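Local coordinates for MAU2 chromatid cohesion factor homolog (Saccharomyces cerevisiae, PDB 4XDN), which forms a complex with SCC2 that is required for the association of cohesin with chromosomes, and so takes part in sister chromatid cohesion, at residues F70-L73 / K74-T78; V161-M164 / V165-D169; T284-Q287 / S288-N292; A431-E434 / Y435-A439; Y584-S587 / A588-D592. One frame throughout, in Å; residues are numbered along the deposited sequence.

Contact 1: F70-L73 / K74-T78; sequences FQLL and KTKCT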
loop_
_atom_site.group_PDB
_atom_site.type_symbol
_atom_site.label_atom_id
_atom_site.label_comp_id
_atom_site.label_asym_id
_atom_site.label_seq_id
_atom_site.Cartn_x
_atom_site.Cartn_y
_atom_site.Cartn_z
ATOM N N PHE A 70 35.007 5.537 -15.880
ATOM C CA PHE A 70 35.132 4.244 -15.215
ATOM C C PHE A 70 35.518 3.157 -16.216
ATOM O O PHE A 70 36.405 2.343 -15.953
ATOM C CB PHE A 70 33.825 3.851 -14.519
ATOM C CG PHE A 70 33.611 4.514 -13.183
ATOM C CD1 PHE A 70 34.621 4.552 -12.234
ATOM C CD2 PHE A 70 32.387 5.091 -12.876
ATOM C CE1 PHE A 70 34.416 5.157 -11.007
ATOM C CE2 PHE A 70 32.176 5.701 -11.651
ATOM C CZ PHE A 70 33.192 5.734 -10.715
ATOM N N GLN A 71 34.836 3.143 -17.357
ATOM C CA GLN A 71 35.111 2.167 -18.405
ATOM C C GLN A 71 36.541 2.318 -18.899
ATOM O O GLN A 71 37.199 1.340 -19.263
ATOM C CB GLN A 71 34.125 2.328 -19.562
ATOM C CG GLN A 71 32.727 1.855 -19.224
ATOM C CD GLN A 71 31.729 2.076 -20.345
ATOM O OE1 GLN A 71 31.805 3.060 -21.081
ATOM N NE2 GLN A 71 30.782 1.155 -20.479
ATOM N N LEU A 72 37.013 3.558 -18.899
ATOM C CA LEU A 72 38.374 3.871 -19.302
ATOM C C LEU A 72 39.374 3.123 -18.425
ATOM O O LEU A 72 40.354 2.572 -18.920
ATOM C CB LEU A 72 38.606 5.380 -19.212
ATOM C CG LEU A 72 39.491 6.075 -20.246
ATOM C CD1 LEU A 72 39.095 5.741 -21.679
ATOM C CD2 LEU A 72 39.403 7.572 -20.011
ATOM N N LEU A 73 39.108 3.097 -17.122
ATOM C CA LEU A 73 39.975 2.411 -16.175
ATOM C C LEU A 73 40.005 0.909 -16.434
ATOM O O LEU A 73 41.068 0.293 -16.424
ATOM C CB LEU A 73 39.521 2.680 -14.737
ATOM C CG LEU A 73 39.727 4.104 -14.216
ATOM C CD1 LEU A 73 39.058 4.285 -12.860
ATOM C CD2 LEU A 73 41.211 4.435 -14.126
ATOM N N LYS A 74 38.835 0.325 -16.671
ATOM C CA LYS A 74 38.725 -1.118 -16.840
ATOM C C LYS A 74 39.348 -1.625 -18.140
ATOM O O LYS A 74 39.780 -2.776 -18.214
ATOM C CB LYS A 74 37.258 -1.543 -16.783
ATOM C CG LYS A 74 36.689 -1.600 -15.373
ATOM C CD LYS A 74 35.283 -2.178 -15.344
ATOM C CE LYS A 74 35.248 -3.656 -15.728
ATOM N NZ LYS A 74 36.101 -4.503 -14.851
ATOM N N THR A 75 39.402 -0.767 -19.157
ATOM C CA THR A 75 39.825 -1.186 -20.492
ATOM C C THR A 75 41.261 -0.791 -20.838
ATOM O O THR A 75 41.905 -1.449 -21.654
ATOM C CB THR A 75 38.897 -0.597 -21.570
ATOM O OG1 THR A 75 38.865 0.830 -21.448
ATOM C CG2 THR A 75 37.492 -1.150 -21.420
ATOM N N LYS A 76 41.756 0.277 -20.220
ATOM C CA LYS A 76 43.057 0.840 -20.578
ATOM C C LYS A 76 44.098 0.688 -19.473
ATOM O O LYS A 76 45.253 1.073 -19.654
ATOM C CB LYS A 76 42.908 2.323 -20.933
ATOM C CG LYS A 76 42.057 2.588 -22.169
ATOM C CD LYS A 76 42.761 2.141 -23.443
ATOM C CE LYS A 76 41.959 2.503 -24.684
ATOM N NZ LYS A 76 40.636 1.819 -24.720
ATOM N N CYS A 77 43.694 0.131 -18.334
ATOM C CA CYS A 77 44.606 -0.042 -17.206
ATOM C C CYS A 77 44.614 -1.475 -16.694
ATOM O O CYS A 77 43.675 -2.237 -16.917
ATOM C CB CYS A 77 44.231 0.899 -16.058
ATOM S SG CYS A 77 44.102 2.628 -16.526
ATOM N N THR A 78 45.697 -1.823 -16.006
ATOM C CA THR A 78 45.802 -3.093 -15.306
ATOM C C THR A 78 45.429 -2.879 -13.845
ATOM O O THR A 78 46.249 -2.426 -13.046
ATOM C CB THR A 78 47.222 -3.677 -15.399
ATOM O OG1 THR A 78 47.617 -3.761 -16.774
ATOM C CG2 THR A 78 47.275 -5.062 -14.765
#

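Contact 2: V161-M164 / V165-D169; sequences VQYM and VNLQD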
loop_
_atom_site.group_PDB
_atom_site.type_symbol
_atom_site.label_atom_id
_atom_site.label_comp_id
_atom_site.label_asym_id
_atom_site.label_seq_id
_atom_site.Cartn_x
_atom_site.Cartn_y
_atom_site.Cartn_z
ATOM N N VAL A 161 22.004 -20.257 -1.754
ATOM C CA VAL A 161 21.697 -20.467 -0.340
ATOM C C VAL A 161 21.986 -21.904 0.074
ATOM O O VAL A 161 22.580 -22.146 1.123
ATOM C CB VAL A 161 20.214 -20.131 -0.030
ATOM C CG1 VAL A 161 19.822 -20.592 1.375
ATOM C CG2 VAL A 161 19.970 -18.636 -0.179
ATOM N N GLN A 162 21.556 -22.852 -0.752
ATOM C CA GLN A 162 21.778 -24.269 -0.490
ATOM C C GLN A 162 23.263 -24.565 -0.328
ATOM O O GLN A 162 23.662 -25.357 0.525
ATOM C CB GLN A 162 21.192 -25.115 -1.625
ATOM C CG GLN A 162 21.512 -26.607 -1.551
ATOM C CD GLN A 162 20.854 -27.295 -0.371
ATOM O OE1 GLN A 162 21.359 -27.260 0.753
ATOM N NE2 GLN A 162 19.720 -27.934 -0.624
ATOM N N TYR A 163 24.079 -23.922 -1.155
ATOM C CA TYR A 163 25.516 -24.157 -1.141
ATOM C C TYR A 163 26.151 -23.564 0.113
ATOM O O TYR A 163 27.062 -24.149 0.693
ATOM C CB TYR A 163 26.159 -23.577 -2.409
ATOM C CG TYR A 163 27.448 -22.818 -2.186
ATOM C CD1 TYR A 163 28.632 -23.482 -1.899
ATOM C CD2 TYR A 163 27.482 -21.435 -2.288
ATOM C CE1 TYR A 163 29.811 -22.785 -1.702
ATOM C CE2 TYR A 163 28.654 -20.730 -2.091
ATOM C CZ TYR A 163 29.816 -21.410 -1.800
ATOM O OH TYR A 163 30.982 -20.708 -1.608
ATOM N N MET A 164 25.650 -22.414 0.547
ATOM C CA MET A 164 26.266 -21.688 1.652
ATOM C C MET A 164 25.894 -22.234 3.026
ATOM O O MET A 164 26.716 -22.209 3.944
ATOM C CB MET A 164 25.891 -20.214 1.570
ATOM C CG MET A 164 26.492 -19.527 0.367
ATOM S SD MET A 164 25.758 -17.928 0.023
ATOM C CE MET A 164 25.937 -17.152 1.610
ATOM N N VAL A 165 24.665 -22.719 3.181
ATOM C CA VAL A 165 24.259 -23.302 4.456
ATOM C C VAL A 165 25.090 -24.546 4.767
ATOM O O VAL A 165 25.194 -24.948 5.924
ATOM C CB VAL A 165 22.757 -23.674 4.481
ATOM C CG1 VAL A 165 21.900 -22.421 4.392
ATOM C CG2 VAL A 165 22.413 -24.656 3.363
ATOM N N ASN A 166 25.685 -25.144 3.737
ATOM C CA ASN A 166 26.532 -26.324 3.921
ATOM C C ASN A 166 27.928 -25.975 4.434
ATOM O O ASN A 166 28.711 -26.863 4.766
ATOM C CB ASN A 166 26.651 -27.107 2.613
ATOM C CG ASN A 166 25.485 -28.051 2.391
ATOM O OD1 ASN A 166 25.373 -29.081 3.058
ATOM N ND2 ASN A 166 24.618 -27.711 1.447
ATOM N N LEU A 167 28.234 -24.683 4.490
ATOM C CA LEU A 167 29.482 -24.212 5.082
ATOM C C LEU A 167 29.250 -23.899 6.556
ATOM O O LEU A 167 28.375 -23.098 6.891
ATOM C CB LEU A 167 29.996 -22.974 4.344
ATOM C CG LEU A 167 30.262 -23.159 2.848
ATOM C CD1 LEU A 167 30.319 -21.815 2.145
ATOM C CD2 LEU A 167 31.551 -23.934 2.622
ATOM N N GLN A 168 30.024 -24.529 7.434
ATOM C CA GLN A 168 29.815 -24.368 8.870
ATOM C C GLN A 168 30.279 -23.000 9.368
ATOM O O GLN A 168 30.060 -22.650 10.527
ATOM C CB GLN A 168 30.537 -25.476 9.646
ATOM C CG GLN A 168 32.049 -25.298 9.781
ATOM C CD GLN A 168 32.663 -26.297 10.748
ATOM O OE1 GLN A 168 32.512 -27.509 10.589
ATOM N NE2 GLN A 168 33.349 -25.787 11.765
ATOM N N ASP A 169 30.918 -22.231 8.492
ATOM C CA ASP A 169 31.492 -20.950 8.888
ATOM C C ASP A 169 30.416 -19.894 9.118
ATOM O O ASP A 169 29.493 -19.740 8.319
ATOM C CB ASP A 169 32.480 -20.460 7.834
ATOM C CG ASP A 169 33.280 -19.265 8.305
ATOM O OD1 ASP A 169 34.328 -19.470 8.952
ATOM O OD2 ASP A 169 32.854 -18.122 8.039
#

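Contact 3: T284-Q287 / S288-N292; sequences TNKQ and SLVTN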
loop_
_atom_site.group_PDB
_atom_site.type_symbol
_atom_site.label_atom_id
_atom_site.label_comp_id
_atom_site.label_asym_id
_atom_site.label_seq_id
_atom_site.Cartn_x
_atom_site.Cartn_y
_atom_site.Cartn_z
ATOM N N THR A 284 10.918 11.728 22.174
ATOM C CA THR A 284 12.214 11.243 22.642
ATOM C C THR A 284 13.174 10.868 21.513
ATOM O O THR A 284 14.376 10.747 21.742
ATOM C CB THR A 284 12.035 10.014 23.552
ATOM O OG1 THR A 284 11.371 8.971 22.828
ATOM C CG2 THR A 284 11.209 10.375 24.779
ATOM N N ASN A 285 12.647 10.688 20.303
ATOM C CA ASN A 285 13.450 10.202 19.181
ATOM C C ASN A 285 13.347 11.067 17.926
ATOM O O ASN A 285 13.876 10.703 16.876
ATOM C CB ASN A 285 13.049 8.766 18.842
ATOM C CG ASN A 285 13.300 7.807 19.987
ATOM O OD1 ASN A 285 12.434 7.591 20.835
ATOM N ND2 ASN A 285 14.493 7.227 20.020
ATOM N N LYS A 286 12.668 12.205 18.033
ATOM C CA LYS A 286 12.584 13.147 16.921
ATOM C C LYS A 286 13.979 13.551 16.459
ATOM O O LYS A 286 14.306 13.440 15.279
ATOM C CB LYS A 286 11.783 14.391 17.322
ATOM C CG LYS A 286 12.022 15.607 16.433
ATOM C CD LYS A 286 11.022 16.718 16.721
ATOM C CE LYS A 286 11.289 17.946 15.857
ATOM N NZ LYS A 286 10.135 18.891 15.836
ATOM N N GLN A 287 14.793 14.012 17.403
ATOM C CA GLN A 287 16.144 14.475 17.106
ATOM C C GLN A 287 16.969 13.394 16.417
ATOM O O GLN A 287 17.748 13.687 15.512
ATOM C CB GLN A 287 16.847 14.942 18.389
ATOM C CG GLN A 287 17.267 13.831 19.355
ATOM C CD GLN A 287 16.093 13.047 19.913
ATOM O OE1 GLN A 287 14.981 13.565 20.028
ATOM N NE2 GLN A 287 16.338 11.788 20.266
ATOM N N SER A 288 16.789 12.146 16.842
ATOM C CA SER A 288 17.529 11.029 16.259
ATOM C C SER A 288 17.220 10.889 14.774
ATOM O O SER A 288 18.116 10.658 13.968
ATOM C CB SER A 288 17.201 9.723 16.985
ATOM O OG SER A 288 17.796 9.686 18.269
ATOM N N LEU A 289 15.948 11.033 14.420
ATOM C CA LEU A 289 15.526 10.909 13.030
ATOM C C LEU A 289 16.005 12.088 12.192
ATOM O O LEU A 289 16.361 11.922 11.026
ATOM C CB LEU A 289 14.003 10.796 12.943
ATOM C CG LEU A 289 13.378 9.572 13.617
ATOM C CD1 LEU A 289 11.862 9.641 13.528
ATOM C CD2 LEU A 289 13.892 8.279 12.998
ATOM N N VAL A 290 16.012 13.276 12.788
ATOM C CA VAL A 290 16.398 14.489 12.074
ATOM C C VAL A 290 17.904 14.521 11.814
ATOM O O VAL A 290 18.339 14.839 10.707
ATOM C CB VAL A 290 15.976 15.757 12.854
ATOM C CG1 VAL A 290 16.501 17.022 12.177
ATOM C CG2 VAL A 290 14.459 15.819 12.974
ATOM N N THR A 291 18.695 14.191 12.832
ATOM C CA THR A 291 20.150 14.195 12.696
ATOM C C THR A 291 20.631 13.045 11.813
ATOM O O THR A 291 21.688 13.131 11.187
ATOM C CB THR A 291 20.853 14.095 14.068
ATOM O OG1 THR A 291 20.421 12.911 14.749
ATOM C CG2 THR A 291 20.546 15.315 14.925
ATOM N N ASN A 292 19.845 11.972 11.768
ATOM C CA ASN A 292 20.189 10.790 10.984
ATOM C C ASN A 292 19.594 10.840 9.577
ATOM O O ASN A 292 19.817 9.940 8.766
ATOM C CB ASN A 292 19.714 9.528 11.713
ATOM C CG ASN A 292 20.142 8.251 11.018
ATOM O OD1 ASN A 292 19.335 7.591 10.360
ATOM N ND2 ASN A 292 21.416 7.899 11.152
#

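Contact 4: A431-E434 / Y435-A439; sequences AVEE and YTRLA. With SO4 (sulfate ion), chain G.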
loop_
_atom_site.group_PDB
_atom_site.type_symbol
_atom_site.label_atom_id
_atom_site.label_comp_id
_atom_site.label_asym_id
_atom_site.label_seq_id
_atom_site.Cartn_x
_atom_site.Cartn_y
_atom_site.Cartn_z
ATOM N N ALA A 431 -26.443 -0.924 -11.181
ATOM C CA ALA A 431 -24.993 -0.995 -11.328
ATOM C C ALA A 431 -24.455 -2.411 -11.140
ATOM O O ALA A 431 -23.306 -2.594 -10.735
ATOM C CB ALA A 431 -24.315 -0.041 -10.345
ATOM N N VAL A 432 -25.279 -3.411 -11.439
ATOM C CA VAL A 432 -24.843 -4.801 -11.359
ATOM C C VAL A 432 -23.679 -5.038 -12.318
ATOM O O VAL A 432 -22.652 -5.590 -11.928
ATOM C CB VAL A 432 -25.999 -5.777 -11.683
ATOM C CG1 VAL A 432 -25.507 -7.220 -11.752
ATOM C CG2 VAL A 432 -27.101 -5.653 -10.647
ATOM N N GLU A 433 -23.838 -4.607 -13.566
ATOM C CA GLU A 433 -22.812 -4.819 -14.582
ATOM C C GLU A 433 -21.526 -4.069 -14.246
ATOM O O GLU A 433 -20.432 -4.532 -14.561
ATOM C CB GLU A 433 -23.325 -4.387 -15.958
ATOM C CG GLU A 433 -22.334 -4.639 -17.089
ATOM C CD GLU A 433 -22.909 -4.327 -18.458
ATOM O OE1 GLU A 433 -24.049 -3.825 -18.528
ATOM O OE2 GLU A 433 -22.217 -4.586 -19.466
ATOM N N GLU A 434 -21.660 -2.914 -13.600
ATOM C CA GLU A 434 -20.496 -2.105 -13.242
ATOM C C GLU A 434 -19.733 -2.807 -12.127
ATOM O O GLU A 434 -18.514 -2.969 -12.194
ATOM C CB GLU A 434 -20.890 -0.691 -12.785
ATOM C CG GLU A 434 -22.194 -0.127 -13.352
ATOM C CD GLU A 434 -22.132 0.172 -14.834
ATOM O OE1 GLU A 434 -21.078 0.645 -15.305
ATOM O OE2 GLU A 434 -23.145 -0.060 -15.527
ATOM N N TYR A 435 -20.467 -3.218 -11.096
ATOM C CA TYR A 435 -19.884 -3.926 -9.964
ATOM C C TYR A 435 -19.293 -5.263 -10.394
ATOM O O TYR A 435 -18.212 -5.642 -9.948
ATOM C CB TYR A 435 -20.934 -4.154 -8.875
ATOM C CG TYR A 435 -21.268 -2.927 -8.054
ATOM C CD1 TYR A 435 -20.266 -2.097 -7.567
ATOM C CD2 TYR A 435 -22.587 -2.601 -7.761
ATOM C CE1 TYR A 435 -20.567 -0.977 -6.815
ATOM C CE2 TYR A 435 -22.898 -1.481 -7.013
ATOM C CZ TYR A 435 -21.884 -0.674 -6.542
ATOM O OH TYR A 435 -22.184 0.441 -5.793
ATOM N N THR A 436 -20.014 -5.973 -11.258
ATOM C CA THR A 436 -19.585 -7.287 -11.718
ATOM C C THR A 436 -18.258 -7.199 -12.465
ATOM O O THR A 436 -17.347 -7.985 -12.214
ATOM C CB THR A 436 -20.637 -7.938 -12.635
ATOM O OG1 THR A 436 -21.901 -7.984 -11.961
ATOM C CG2 THR A 436 -20.222 -9.355 -13.014
ATOM N N ARG A 437 -18.156 -6.241 -13.382
ATOM C CA ARG A 437 -16.935 -6.058 -14.161
ATOM C C ARG A 437 -15.770 -5.649 -13.271
ATOM O O ARG A 437 -14.625 -6.013 -13.530
ATOM C CB ARG A 437 -17.141 -5.009 -15.257
ATOM C CG ARG A 437 -17.907 -5.515 -16.471
ATOM C CD ARG A 437 -17.867 -4.514 -17.620
ATOM N NE ARG A 437 -18.345 -3.189 -17.224
ATOM C CZ ARG A 437 -17.567 -2.191 -16.807
ATOM N NH1 ARG A 437 -16.250 -2.343 -16.723
ATOM N NH2 ARG A 437 -18.111 -1.029 -16.473
ATOM N N LEU A 438 -16.059 -4.888 -12.222
ATOM C CA LEU A 438 -15.013 -4.435 -11.318
ATOM C C LEU A 438 -14.530 -5.588 -10.447
ATOM O O LEU A 438 -13.337 -5.707 -10.157
ATOM C CB LEU A 438 -15.512 -3.280 -10.449
ATOM C CG LEU A 438 -14.511 -2.715 -9.435
ATOM C CD1 LEU A 438 -13.173 -2.426 -10.084
ATOM C CD2 LEU A 438 -15.067 -1.453 -8.795
ATOM N N ALA A 439 -15.459 -6.447 -10.045
ATOM C CA ALA A 439 -15.125 -7.602 -9.220
ATOM C C ALA A 439 -14.387 -8.675 -10.020
ATOM O O ALA A 439 -13.834 -9.610 -9.439
ATOM C CB ALA A 439 -16.384 -8.185 -8.602
HETATM S S SO4 G . -28.071 -3.746 -14.183
HETATM O O1 SO4 G . -27.654 -3.174 -12.905
HETATM O O2 SO4 G . -26.951 -3.714 -15.117
HETATM O O3 SO4 G . -28.499 -5.127 -13.981
HETATM O O4 SO4 G . -29.181 -2.968 -14.725
#

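Contact 5: Y584-S587 / A588-D592; sequences YAIS and AKCFD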
loop_
_atom_site.group_PDB
_atom_site.type_symbol
_atom_site.label_atom_id
_atom_site.label_comp_id
_atom_site.label_asym_id
_atom_site.label_seq_id
_atom_site.Cartn_x
_atom_site.Cartn_y
_atom_site.Cartn_z
ATOM N N TYR A 584 -39.279 0.256 21.738
ATOM C CA TYR A 584 -39.646 1.632 21.417
ATOM C C TYR A 584 -38.437 2.561 21.463
ATOM O O TYR A 584 -38.252 3.397 20.578
ATOM C CB TYR A 584 -40.719 2.143 22.381
ATOM C CG TYR A 584 -41.053 3.603 22.179
ATOM C CD1 TYR A 584 -42.012 3.993 21.252
ATOM C CD2 TYR A 584 -40.407 4.593 22.907
ATOM C CE1 TYR A 584 -42.318 5.325 21.060
ATOM C CE2 TYR A 584 -40.705 5.927 22.721
ATOM C CZ TYR A 584 -41.661 6.287 21.796
ATOM O OH TYR A 584 -41.964 7.616 21.607
ATOM N N ALA A 585 -37.621 2.416 22.501
ATOM C CA ALA A 585 -36.458 3.272 22.687
ATOM C C ALA A 585 -35.461 3.089 21.546
ATOM O O ALA A 585 -34.873 4.054 21.062
ATOM C CB ALA A 585 -35.797 2.981 24.024
ATOM N N ILE A 586 -35.289 1.845 21.114
ATOM C CA ILE A 586 -34.364 1.525 20.033
ATOM C C ILE A 586 -34.893 2.029 18.694
ATOM O O ILE A 586 -34.147 2.608 17.902
ATOM C CB ILE A 586 -34.113 0.006 19.947
ATOM C CG1 ILE A 586 -33.448 -0.493 21.229
ATOM C CG2 ILE A 586 -33.230 -0.332 18.749
ATOM C CD1 ILE A 586 -33.621 -1.968 21.466
ATOM N N SER A 587 -36.178 1.801 18.438
ATOM C CA SER A 587 -36.786 2.229 17.185
ATOM C C SER A 587 -36.753 3.749 17.073
ATOM O O SER A 587 -36.492 4.295 16.000
ATOM C CB SER A 587 -38.223 1.716 17.079
ATOM O OG SER A 587 -38.980 2.112 18.207
ATOM N N ALA A 588 -37.008 4.429 18.186
ATOM C CA ALA A 588 -36.963 5.888 18.213
ATOM C C ALA A 588 -35.564 6.379 17.864
ATOM O O ALA A 588 -35.401 7.320 17.091
ATOM C CB ALA A 588 -37.378 6.409 19.573
ATOM N N LYS A 589 -34.558 5.729 18.437
ATOM C CA LYS A 589 -33.172 6.127 18.229
ATOM C C LYS A 589 -32.751 5.877 16.787
ATOM O O LYS A 589 -32.133 6.735 16.161
ATOM C CB LYS A 589 -32.250 5.377 19.191
ATOM C CG LYS A 589 -30.795 5.821 19.141
ATOM C CD LYS A 589 -30.627 7.261 19.593
ATOM C CE LYS A 589 -29.164 7.671 19.601
ATOM N NZ LYS A 589 -28.984 9.077 20.052
ATOM N N CYS A 590 -33.090 4.700 16.267
ATOM C CA CYS A 590 -32.815 4.366 14.873
ATOM C C CYS A 590 -33.435 5.398 13.948
ATOM O O CYS A 590 -32.786 5.896 13.030
ATOM C CB CYS A 590 -33.362 2.980 14.520
ATOM S SG CYS A 590 -32.447 1.587 15.198
ATOM N N PHE A 591 -34.700 5.712 14.212
ATOM C CA PHE A 591 -35.472 6.640 13.396
ATOM C C PHE A 591 -34.773 7.989 13.311
ATOM O O PHE A 591 -34.576 8.536 12.224
ATOM C CB PHE A 591 -36.880 6.801 13.988
ATOM C CG PHE A 591 -37.911 7.344 13.028
ATOM C CD1 PHE A 591 -37.829 7.106 11.665
ATOM C CD2 PHE A 591 -38.985 8.082 13.507
ATOM C CE1 PHE A 591 -38.789 7.604 10.800
ATOM C CE2 PHE A 591 -39.945 8.582 12.647
ATOM C CZ PHE A 591 -39.851 8.343 11.295
ATOM N N ASP A 592 -34.382 8.513 14.468
ATOM C CA ASP A 592 -33.782 9.837 14.540
ATOM C C ASP A 592 -32.355 9.854 13.995
ATOM O O ASP A 592 -31.920 10.854 13.433
ATOM C CB ASP A 592 -33.790 10.345 15.983
ATOM C CG ASP A 592 -33.310 11.779 16.097
ATOM O OD1 ASP A 592 -34.123 12.698 15.869
ATOM O OD2 ASP A 592 -32.120 11.989 16.412
#

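Contact 1: F70-L73 / K74-T78
Leu73 and Cys77 meet at the last turn of helix 53-76, where an antiparallel helical hairpin of this largely helical superhelix turns toward helix 81-98. Branch CD2 of Leu73 lies 4.2 Å from Cys77 SG. The beta carbon lies closer to the backbone, Cys77 CB 3.2 Å from Leu73 O, and Cys77 is the first residue to leave helical phi/psi. One step back, the two side chains of Leu72 and Lys76 approach more loosely, CD1 of the leucine to CG of the lysine at 4.4 Å. Lys74 turns its chain elsewhere: bends at chi3 and chi4 bring NZ to Asp84, a salt bridge, and to the hydroxyl of Thr88, both on helix 81-98. Phe70 packs on that helix as well, against Val87 and Met91, while Leu73 also leans on Val32 and Tyr33 of helix 29-45. A chain of another protein packs on Leu72, Lys76 and Cys77. The hydroxyl of Thr75 stands between its own N and carbonyl carbon (chi1 56°), a rotation that turns it back toward the preceding turn; Thr75 OG1 there donates to Gln71 O at 2.8 Å, tilted 31° from the carbonyl plane.

Contact 2: V161-M164 / V165-D169
The Tyr163 ring and the amides of Gln162 and Asn166 are the flat groups here, at the C-terminal end of helix 147-165, where the chain turns into the loop of a helical hairpin. Leu167 CD1 comes obliquely to the phenol end of the ring, 4.0 Å from Tyr163 CZ and about as far from CE1 and OH. The two amide planes are 34° apart. Asn166 ND2 donates to Gln162 O at 2.7 Å, with that oxygen 23° out of the asparagine's amide plane, so at the end of the helix a side chain, not the next backbone N-H, serves this carbonyl. On another flank Val161 CG1 and Val165 CG1 touch at 4.1 Å. Val165 CG2 stands between its own backbone N and carbonyl carbon, which sets it 3.2 Å from Gln162 O. Trimmed to an alanine, Val165 would probably leave Val161 CG1 without the methyl it touches on this turn and uncover the carbonyl of Gln162. Beyond the turn, Gln173 NE2 bonds the carbonyls of Val165 and Leu167, joining the loop to helix 170-189. The loop's own closure is Leu167 N to Met164 O, 3.0 Å, the donor 61° out of the carbonyl plane.

Contact 3: T284-Q287 / S288-N292
Gln287 meets Ser288 with its side chain and Thr291 with its carbonyl, near the C-terminal end of helix 272-291. From CB the glutamine chain folds back along its own backbone: CG takes the position between N and carbonyl carbon (chi1 72°), and a second bend at chi2 turns the amide toward the preceding turn. CB and CG both lie close to Ser288 N, and CD remains 3.3 Å from that nitrogen. At the tip NE2 donates to Thr284 O, 2.7 Å away, with the oxygen nearly in the amide plane but NE2 36° out of the plane of that carbonyl. The same NE2 has a weak bond to Ser288 OG at 3.2 Å. Further along, Gln287 O accepts from Thr291 N and from Thr291 OG1, each at 2.9 Å and from opposite faces of the carbonyl plane. Beside these, Lys286 CG and Val290 CG2 pass at 4.2 Å, and both residues pack on Tyr317 of helix 317-331. Leu289 and Ser288 reach Pro250, at the start of helix 250-266. The helical ladder is irregular at Thr284: Ser288 N lies 5.6 Å from Thr284 O, too far to bond it. The glutamine amide therefore takes the place of the backbone donor, and a distorted turn keeps a partner for its carbonyl through a side chain of the same helix.

Contact 4: A431-E434 / Y435-A439
The backbone of Ala431 is left-handed (phi 64°), an unusual conformation at the N-cap of helix 432-440, and the alanine meets Tyr435 with both methyl and carbonyl. Ala431 CB lies 3.9 Å from Tyr435 CE2, and Ala431 O sits 3.1 Å from CD2 of the same ring while it accepts the first helical bond, from Tyr435 N. Tyr435 OH is held by Gln425 of helix 415-426, and the ring also packs on Ala421 and Met422 and on an apolar side chain of another protein chain. With an alanine at this position, Gln425 would probably lose its hydroxyl partner and a gap would open between Ala431 and helix 415-426. Next along, Val432 O accepts from Thr436 N and from Thr436 OG1, the hydroxyl at a very short modelled 2.5 Å and 47° out of the carbonyl plane. Thr436 OG1 is placed beside its own N, and Val432 runs alongside it, CG1 to OG1 at 3.7 Å. On another flank Glu434 and Arg437 point the same way; their salt bridge is long, with OE1 of the glutamate 3.6 Å from NH2, near the guanidinium plane, and the two flat groups 84° apart. A sulfate ion, probably from the crystallisation liquor, lies beyond the helix start. Val432 N donates to its O1 at 2.8 Å, and Arg463 of helix 446-466 bonds it as well. An anion taken up by the first N-H of a helix, where the helix dipole would be expected to favour negative charge, is typical of an anion site at a helix N terminus.

Contact 5: Y584-S587 / A588-D592
Ile586 lays its CG2 branch against the thiol of Cys590 one turn on, the methyl carbon 4.1 Å from SG. Both face the inner side of helix 580-593: Cys590 packs on Ile566 and Asn569 of helix 562-575 and on Ile607 of helix 601-618, and Ile586 also reaches Asn569. CG2 of the isoleucine is anti to its backbone N, which turns that methyl toward the next turn and the cysteine. Beneath this pair runs a regular helical bond, Cys590 N to Ile586 O at 2.9 Å and nearly straight (171°). On the next flank the methyl of Ala588 sits 3.3 Å from Tyr584 O. Tyr584 itself turns toward helix 601-618, where its ring meets that of His611 at about 35°, and it makes a cation-pi contact with Arg620, which follows that helix. Phe591 has its CB 3.2 Å from Ser587 O, but its ring leads away. The hydroxyl of Ser587 is buried and lies between its own N and carbonyl carbon (chi1 55°), so it faces the previous turn as well as the neighbouring helix. Ser587 OG lies 2.8 Å from Tyr584 O and is also paired with Ile583 O and His611 ND1; which carbonyl receives its proton is not settled. If ND1 carries a proton it would probably donate to OG and leave the hydroxyl proton for a carbonyl; if not, ND1 would compete for that proton.

From the N terminus the five contacts follow one another in series; none nests in or crosses another, and each joins adjoining residues, so none encloses a long loop. Contact 1 ends helix 53-76 ahead of helix 81-98, and contact 2 ends helix 147-165 ahead of helix 170-189, their centres 35 Å apart. Contact 3 finishes helix 272-291, before the two-stranded sheet of 297-302 and 305-310. Contact 4 starts helix 432-440 between helices 415-426 and 446-466, and contact 5 lies within helix 580-593. Centres of contacts 1 and 5 stand 84 Å apart on opposite sides of the chain's centre, matching an elongated helical array.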